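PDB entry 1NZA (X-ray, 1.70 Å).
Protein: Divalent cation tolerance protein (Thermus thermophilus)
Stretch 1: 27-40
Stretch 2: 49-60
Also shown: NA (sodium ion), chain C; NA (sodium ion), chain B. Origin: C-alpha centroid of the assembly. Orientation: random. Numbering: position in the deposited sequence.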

ATOM      1  N   LEU A  27      -0.819 -15.788  12.566  1.00 26.73           N
ATOM      2  CA  LEU A  27      -1.980 -14.987  12.195  1.00 25.14           C
ATOM      3  C   LEU A  27      -1.625 -14.211  10.934  1.00 24.93           C
ATOM      4  O   LEU A  27      -2.453 -13.496  10.364  1.00 24.91           O
ATOM      5  N   ALA A  28      -0.378 -14.369  10.509  1.00 23.62           N
ATOM      6  CA  ALA A  28       0.138 -13.719   9.312  1.00 21.94           C
ATOM      7  C   ALA A  28       1.396 -14.487   8.927  1.00 22.45           C
ATOM      8  O   ALA A  28       2.084 -15.027   9.794  1.00 23.77           O
ATOM      9  N   ALA A  29       1.688 -14.551   7.632  1.00 20.30           N
ATOM     10  CA  ALA A  29       2.860 -15.271   7.156  1.00 20.27           C
ATOM     11  C   ALA A  29       4.030 -14.316   6.988  1.00 21.79           C
ATOM     12  O   ALA A  29       5.192 -14.705   7.097  1.00 20.93           O
ATOM     13  N   CYS A  30       3.706 -13.058   6.721  1.00 20.65           N
ATOM     14  CA  CYS A  30       4.731 -12.046   6.508  1.00 20.54           C
ATOM     15  C   CYS A  30       4.238 -10.680   6.941  1.00 18.34           C
ATOM     16  O   CYS A  30       3.047 -10.381   6.843  1.00 17.64           O
ATOM     17  N   VAL A  31       5.152  -9.851   7.431  1.00 15.00           N
ATOM     18  CA  VAL A  31       4.797  -8.495   7.829  1.00 15.26           C
ATOM     19  C   VAL A  31       5.923  -7.564   7.405  1.00 15.13           C
ATOM     20  O   VAL A  31       7.088  -7.820   7.717  1.00 15.44           O
ATOM     21  N   ASN A  32       5.580  -6.501   6.677  1.00 14.67           N
ATOM     22  CA  ASN A  32       6.575  -5.521   6.237  1.00 15.44           C
ATOM     23  C   ASN A  32       6.393  -4.270   7.083  1.00 14.89           C
ATOM     24  O   ASN A  32       5.268  -3.811   7.271  1.00 15.03           O
ATOM     25  N   ILE A  33       7.497  -3.714   7.578  1.00 12.48           N
ATOM     26  CA  ILE A  33       7.442  -2.493   8.371  1.00 13.80           C
ATOM     27  C   ILE A  33       8.051  -1.359   7.560  1.00 11.63           C
ATOM     28  O   ILE A  33       9.210  -1.444   7.143  1.00 13.78           O
ATOM     29  N   VAL A  34       7.262  -0.314   7.321  1.00  8.86           N
ATOM     30  CA  VAL A  34       7.732   0.856   6.575  1.00 12.18           C
ATOM     31  C   VAL A  34       7.856   2.004   7.576  1.00 12.30           C
ATOM     32  O   VAL A  34       6.869   2.486   8.109  1.00 10.90           O
ATOM     33  N   PRO A  35       9.086   2.457   7.847  1.00 13.72           N
ATOM     34  CA  PRO A  35       9.251   3.551   8.810  1.00 16.14           C
ATOM     35  C   PRO A  35       9.109   4.957   8.231  1.00 15.21           C
ATOM     36  O   PRO A  35       8.947   5.138   7.026  1.00 14.51           O
ATOM     37  N   GLY A  36       9.150   5.950   9.118  1.00 15.89           N
ATOM     38  CA  GLY A  36       9.103   7.340   8.698  1.00 14.30           C
ATOM     39  C   GLY A  36       7.840   8.012   8.193  1.00 14.11           C
ATOM     40  O   GLY A  36       7.925   9.003   7.466  1.00 16.21           O
ATOM     41  N   LEU A  37       6.671   7.519   8.582  1.00 12.01           N
ATOM     42  CA  LEU A  37       5.433   8.135   8.120  1.00 12.53           C
ATOM     43  C   LEU A  37       5.026   9.359   8.922  1.00 13.63           C
ATOM     44  O   LEU A  37       5.368   9.489  10.093  1.00 12.24           O
ATOM     45  N   THR A  38       4.298  10.255   8.264  1.00 13.75           N
ATOM     46  CA  THR A  38       3.730  11.436   8.905  1.00 16.18           C
ATOM     47  C   THR A  38       2.246  11.170   8.736  1.00 16.42           C
ATOM     48  O   THR A  38       1.794  10.909   7.623  1.00 18.24           O
ATOM     49  N   SER A  39       1.485  11.207   9.819  1.00 16.39           N
ATOM     50  CA  SER A  39       0.057  10.959   9.699  1.00 15.62           C
ATOM     51  C   SER A  39      -0.735  12.193  10.099  1.00 17.66           C
ATOM     52  O   SER A  39      -0.469  12.818  11.127  1.00 17.05           O
ATOM     53  N   ILE A  40      -1.701  12.548   9.260  1.00 17.69           N
ATOM     54  CA  ILE A  40      -2.538  13.714   9.505  1.00 20.57           C
ATOM     55  C   ILE A  40      -3.984  13.228   9.517  1.00 21.40           C
ATOM     56  O   ILE A  40      -4.484  12.718   8.513  1.00 22.21           O
ATOM     57  N   GLU A  49      -1.494  15.814  13.933  1.00 23.20           N
ATOM     58  CA  GLU A  49      -0.406  15.117  13.256  1.00 21.91           C
ATOM     59  C   GLU A  49       0.315  14.146  14.179  1.00 20.00           C
ATOM     60  O   GLU A  49       0.351  14.341  15.392  1.00 19.65           O
ATOM     61  N   ASP A  50       0.897  13.100  13.602  1.00 17.27           N
ATOM     62  CA  ASP A  50       1.614  12.119  14.394  1.00 15.64           C
ATOM     63  C   ASP A  50       2.717  11.479  13.555  1.00 15.91           C
ATOM     64  O   ASP A  50       2.696  11.565  12.332  1.00 16.22           O
ATOM     65  N   GLN A  51       3.699  10.881  14.219  1.00 14.84           N
ATOM     66  CA  GLN A  51       4.788  10.194  13.527  1.00 13.42           C
ATOM     67  C   GLN A  51       4.480   8.715  13.693  1.00 13.52           C
ATOM     68  O   GLN A  51       4.252   8.253  14.809  1.00 15.41           O
ATOM     69  N   GLU A  52       4.484   7.970  12.592  1.00 12.69           N
ATOM     70  CA  GLU A  52       4.141   6.552  12.658  1.00 13.49           C
ATOM     71  C   GLU A  52       4.947   5.672  11.723  1.00 11.87           C
ATOM     72  O   GLU A  52       5.772   6.149  10.953  1.00 13.57           O
ATOM     73  N   LEU A  53       4.685   4.374  11.828  1.00 12.84           N
ATOM     74  CA  LEU A  53       5.290   3.368  10.974  1.00 11.08           C
ATOM     75  C   LEU A  53       4.116   2.573  10.447  1.00 12.91           C
ATOM     76  O   LEU A  53       3.091   2.438  11.126  1.00 12.85           O
ATOM     77  N   LEU A  54       4.263   2.054   9.236  1.00 10.79           N
ATOM     78  CA  LEU A  54       3.201   1.290   8.605  1.00 13.01           C
ATOM     79  C   LEU A  54       3.534  -0.184   8.590  1.00 12.37           C
ATOM     80  O   LEU A  54       4.658  -0.564   8.293  1.00 12.19           O
ATOM     81  N   LEU A  55       2.558  -1.019   8.920  1.00 13.37           N
ATOM     82  CA  LEU A  55       2.769  -2.459   8.864  1.00 13.52           C
ATOM     83  C   LEU A  55       1.910  -2.967   7.707  1.00 13.68           C
ATOM     84  O   LEU A  55       0.728  -2.618   7.622  1.00 13.74           O
ATOM     85  N   LEU A  56       2.509  -3.736   6.799  1.00 11.86           N
ATOM     86  CA  LEU A  56       1.768  -4.345   5.684  1.00 14.21           C
ATOM     87  C   LEU A  56       1.760  -5.819   6.061  1.00 13.63           C
ATOM     88  O   LEU A  56       2.799  -6.478   6.038  1.00 14.32           O
ATOM     89  N   VAL A  57       0.583  -6.331   6.411  1.00 14.67           N
ATOM     90  CA  VAL A  57       0.439  -7.714   6.862  1.00 16.35           C
ATOM     91  C   VAL A  57      -0.208  -8.653   5.847  1.00 17.92           C
ATOM     92  O   VAL A  57      -1.325  -8.409   5.404  1.00 18.08           O
ATOM     93  N   LYS A  58       0.493  -9.730   5.498  1.00 17.06           N
ATOM     94  CA  LYS A  58      -0.028 -10.715   4.545  1.00 17.62           C
ATOM     95  C   LYS A  58      -0.762 -11.795   5.343  1.00 18.91           C
ATOM     96  O   LYS A  58      -0.138 -12.594   6.040  1.00 16.97           O
ATOM     97  N   THR A  59      -2.085 -11.831   5.225  1.00 17.81           N
ATOM     98  CA  THR A  59      -2.872 -12.794   5.989  1.00 20.60           C
ATOM     99  C   THR A  59      -4.106 -13.274   5.216  1.00 20.47           C
ATOM    100  O   THR A  59      -4.146 -13.176   3.992  1.00 20.22           O
ATOM    101  N   THR A  60      -5.095 -13.809   5.931  1.00 22.08           N
ATOM    102  CA  THR A  60      -6.323 -14.298   5.301  1.00 24.46           C
ATOM    103  C   THR A  60      -7.563 -13.846   6.074  1.00 24.16           C
ATOM    104  O   THR A  60      -7.479 -13.442   7.235  1.00 24.07           O
TER

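The most unusual feature of this antiparallel strand pair is a beta bulge between V34 and L37, where the register shifts by one residue. V34 pairs with L54 through V34 N to L54 O at 2.8 Å and L54 N to V34 O at 2.9 Å; the next hydrogen-bonded pair is L37 with E52, so P35 and G36 together lie opposite L53. G36 has phi/psi 74/25, and positive phi by itself favours glycine. Proline's nitrogen carries no hydrogen to donate. P35 points away overall, yet its CB lies 3.9 Å from L53 CD2. The L37 N to E52 O bond, 2.9 Å, is bent to 139° at the hydrogen.

The strand axes run at 163°, and outside the bulge, successive paired residues alternate between the two faces. On the face carrying V31, I33, L55 and V57, the packing is apolar. I33 (m, t) places CG1 3.8 Å from L55 CD2, and its CG2 lies 3.8 Å from L53 CD2; L55 (m, t) starts out to this face, but its end comes nearer the partner strand. V31 and V57, both t, meet at V31 CG2 to V57 CG1, 4.0 Å. The same V57 CG1 comes within 3.3 Å of A28 CB, a tight apolar contact. Further along this face, T38 (m) brings CG2 to 3.7 Å from E49 OE2.

The other face mixes apolar and polar groups. V34 (t) meets L54 (t, p) at CB to CB, 4.1 Å, and L37 (m, p) lays CD2 3.8 Å from L54 CB across the register shift. Toward one end, K58 (m, m, t, p) curls so that NZ donates to N32 OD1 at 2.7 Å, while its CG packs 3.7 Å from C30 CB. N32 is in the m rotamer, and its end turns nearer the other strand. At this end of the pair, T59 (t), whose CB points sideways, donates from OG1 to L27 O at 2.7 Å, joining a side chain to the loop backbone.

Toward the opposite end, S39 (m) donates from OG to E52 OE1 at 2.5 Å, a very short bond. E52 (m, t, chi3 -59°) also chelates a sodium ion (chain B) through OE1 and OE2, each 2.4 Å from NA; two waters (3 and 4) and one atom elsewhere in the structure also bind this ion. D50 (t) instead leads its end away: OD1 binds the other sodium (chain C), NA, at 2.2 Å and accepts from Q51 N at 2.7 Å. Waters 1 and 2 also bind this ion and donate to D50 OD2 and Q51 O, respectively.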

ATOM      1  CB  LEU A  27      -2.360 -14.027  13.323  1.00 25.06           C
ATOM      2  CG  LEU A  27      -2.892 -14.694  14.596  1.00 26.27           C
ATOM      3  CD1 LEU A  27      -3.227 -13.632  15.621  1.00 28.06           C
ATOM      4  CD2 LEU A  27      -4.124 -15.532  14.263  1.00 27.31           C
ATOM      5  CB  ALA A  28       0.465 -12.260   9.602  1.00 22.17           C
ATOM      6  CB  ALA A  29       2.560 -15.936   5.826  1.00 22.94           C
ATOM      7  CB  CYS A  30       5.095 -12.008   5.026  1.00 21.09           C
ATOM      8  SG  CYS A  30       6.290 -10.735   4.562  1.00 28.13           S
ATOM      9  CB  VAL A  31       4.612  -8.364   9.355  1.00 16.55           C
ATOM     10  CG1 VAL A  31       4.354  -6.913   9.717  1.00 15.62           C
ATOM     11  CG2 VAL A  31       3.448  -9.229   9.823  1.00 18.09           C
ATOM     12  CB  ASN A  32       6.361  -5.106   4.775  1.00 17.04           C
ATOM     13  CG  ASN A  32       6.374  -6.271   3.817  1.00 21.40           C
ATOM     14  OD1 ASN A  32       5.489  -6.387   2.969  1.00 25.65           O
ATOM     15  ND2 ASN A  32       7.382  -7.129   3.927  1.00 20.43           N
ATOM     16  CB  ILE A  33       8.239  -2.634   9.683  1.00 12.98           C
ATOM     17  CG1 ILE A  33       7.654  -3.778  10.520  1.00 14.42           C
ATOM     18  CG2 ILE A  33       8.225  -1.297  10.455  1.00 13.76           C
ATOM     19  CD1 ILE A  33       8.454  -4.085  11.781  1.00 16.34           C
ATOM     20  CB  VAL A  34       6.735   1.245   5.477  1.00 13.68           C
ATOM     21  CG1 VAL A  34       7.273   2.434   4.693  1.00 14.65           C
ATOM     22  CG2 VAL A  34       6.476   0.054   4.560  1.00 16.42           C
ATOM     23  CB  PRO A  35      10.653   3.304   9.347  1.00 18.30           C
ATOM     24  CG  PRO A  35      11.376   2.861   8.107  1.00 17.78           C
ATOM     25  CD  PRO A  35      10.391   1.896   7.452  1.00 18.22           C
ATOM     26  CB  LEU A  37       4.273   7.149   8.204  1.00 13.78           C
ATOM     27  CG  LEU A  37       3.940   6.238   7.031  1.00 16.24           C
ATOM     28  CD1 LEU A  37       5.067   5.252   6.811  1.00 15.82           C
ATOM     29  CD2 LEU A  37       2.632   5.511   7.339  1.00 16.43           C
ATOM     30  CB  THR A  38       4.057  12.737   8.156  1.00 16.79           C
ATOM     31  OG1 THR A  38       5.447  13.044   8.315  1.00 19.92           O
ATOM     32  CG2 THR A  38       3.226  13.889   8.699  1.00 20.75           C
ATOM     33  CB  SER A  39      -0.341   9.759  10.553  1.00 17.66           C
ATOM     34  OG  SER A  39       0.364   8.602  10.124  1.00 19.99           O
ATOM     35  CB  ILE A  40      -2.319  14.777   8.401  1.00 20.41           C
ATOM     36  CG1 ILE A  40      -0.845  15.213   8.399  1.00 21.82           C
ATOM     37  CG2 ILE A  40      -3.211  15.984   8.640  1.00 19.71           C
ATOM     38  CD1 ILE A  40      -0.484  16.209   7.318  1.00 24.32           C
ATOM     39  CB  GLU A  49       0.580  16.154  12.721  1.00 23.57           C
ATOM     40  CG  GLU A  49       1.650  15.610  11.809  1.00 29.25           C
ATOM     41  CD  GLU A  49       2.414  16.721  11.130  1.00 30.97           C
ATOM     42  OE1 GLU A  49       1.761  17.674  10.652  1.00 34.48           O
ATOM     43  OE2 GLU A  49       3.657  16.642  11.068  1.00 32.74           O
ATOM     44  CB  ASP A  50       0.635  11.048  14.886  1.00 16.20           C
ATOM     45  CG  ASP A  50       1.209  10.201  15.981  1.00 16.68           C
ATOM     46  OD1 ASP A  50       2.248  10.608  16.529  1.00 15.98           O
ATOM     47  OD2 ASP A  50       0.629   9.147  16.313  1.00 16.96           O
ATOM     48  CB  GLN A  51       6.128  10.507  14.173  1.00 14.81           C
ATOM     49  CG  GLN A  51       6.481  11.956  14.158  1.00 11.99           C
ATOM     50  CD  GLN A  51       7.835  12.196  14.771  1.00 14.24           C
ATOM     51  OE1 GLN A  51       8.857  11.771  14.225  1.00 15.89           O
ATOM     52  NE2 GLN A  51       7.858  12.860  15.919  1.00 16.33           N
ATOM     53  CB  GLU A  52       2.668   6.349  12.295  1.00 14.64           C
ATOM     54  CG  GLU A  52       1.663   7.095  13.161  1.00 13.93           C
ATOM     55  CD  GLU A  52       0.247   6.663  12.861  1.00 18.96           C
ATOM     56  OE1 GLU A  52      -0.182   6.798  11.695  1.00 19.57           O
ATOM     57  OE2 GLU A  52      -0.428   6.170  13.786  1.00 23.21           O
ATOM     58  CB  LEU A  53       6.226   2.445  11.747  1.00 11.53           C
ATOM     59  CG  LEU A  53       7.514   3.083  12.258  1.00 14.09           C
ATOM     60  CD1 LEU A  53       7.290   3.711  13.618  1.00 13.91           C
ATOM     61  CD2 LEU A  53       8.584   2.014  12.333  1.00 12.92           C
ATOM     62  CB  LEU A  54       3.005   1.766   7.161  1.00 13.29           C
ATOM     63  CG  LEU A  54       2.018   1.008   6.261  1.00 14.46           C
ATOM     64  CD1 LEU A  54       0.594   1.265   6.723  1.00 14.42           C
ATOM     65  CD2 LEU A  54       2.185   1.466   4.821  1.00 15.05           C
ATOM     66  CB  LEU A  55       2.294  -3.158  10.142  1.00 14.47           C
ATOM     67  CG  LEU A  55       2.795  -2.736  11.528  1.00 18.25           C
ATOM     68  CD1 LEU A  55       2.549  -3.881  12.494  1.00 14.60           C
ATOM     69  CD2 LEU A  55       4.263  -2.397  11.495  1.00 19.19           C
ATOM     70  CB  LEU A  56       2.492  -4.151   4.349  1.00 15.26           C
ATOM     71  CG  LEU A  56       2.691  -2.721   3.844  1.00 18.01           C
ATOM     72  CD1 LEU A  56       3.300  -2.738   2.443  1.00 20.06           C
ATOM     73  CD2 LEU A  56       1.368  -2.019   3.810  1.00 20.64           C
ATOM     74  CB  VAL A  57      -0.406  -7.758   8.154  1.00 16.40           C
ATOM     75  CG1 VAL A  57      -0.383  -9.163   8.749  1.00 17.86           C
ATOM     76  CG2 VAL A  57       0.123  -6.731   9.155  1.00 13.81           C
ATOM     77  CB  LYS A  58       1.123 -11.345   3.763  1.00 19.18           C
ATOM     78  CG  LYS A  58       2.193 -10.352   3.337  1.00 23.09           C
ATOM     79  CD  LYS A  58       1.639  -9.239   2.467  1.00 23.10           C
ATOM     80  CE  LYS A  58       2.574  -8.043   2.491  1.00 25.04           C
ATOM     81  NZ  LYS A  58       3.993  -8.466   2.274  1.00 28.45           N
ATOM     82  CB  THR A  59      -3.295 -12.150   7.326  1.00 21.79           C
ATOM     83  OG1 THR A  59      -3.985 -13.105   8.143  1.00 22.99           O
ATOM     84  CG2 THR A  59      -4.184 -10.949   7.068  1.00 21.78           C
ATOM     85  CB  THR A  60      -6.350 -15.838   5.231  1.00 25.93           C
ATOM     86  OG1 THR A  60      -6.505 -16.371   6.550  1.00 26.76           O
ATOM     87  CG2 THR A  60      -5.066 -16.367   4.633  1.00 25.77           C
TER
HETATM   88 NA    NA C 105       3.340   9.872  18.316  0.50  3.38          NA
HETATM   89 NA    NA B 104      -2.339   5.892  12.331  1.00 14.60          NA
HETATM   90  O   HOH W   1       1.660   8.185  18.597  1.00 25.69           O
HETATM   91  O   HOH W   2       4.720   8.268  17.270  1.00 15.37           O
HETATM   92  O   HOH W   3      -3.459   6.125  10.071  1.00 38.41           O
HETATM   93  O   HOH W   4      -2.935   8.152  12.895  1.00 29.35           O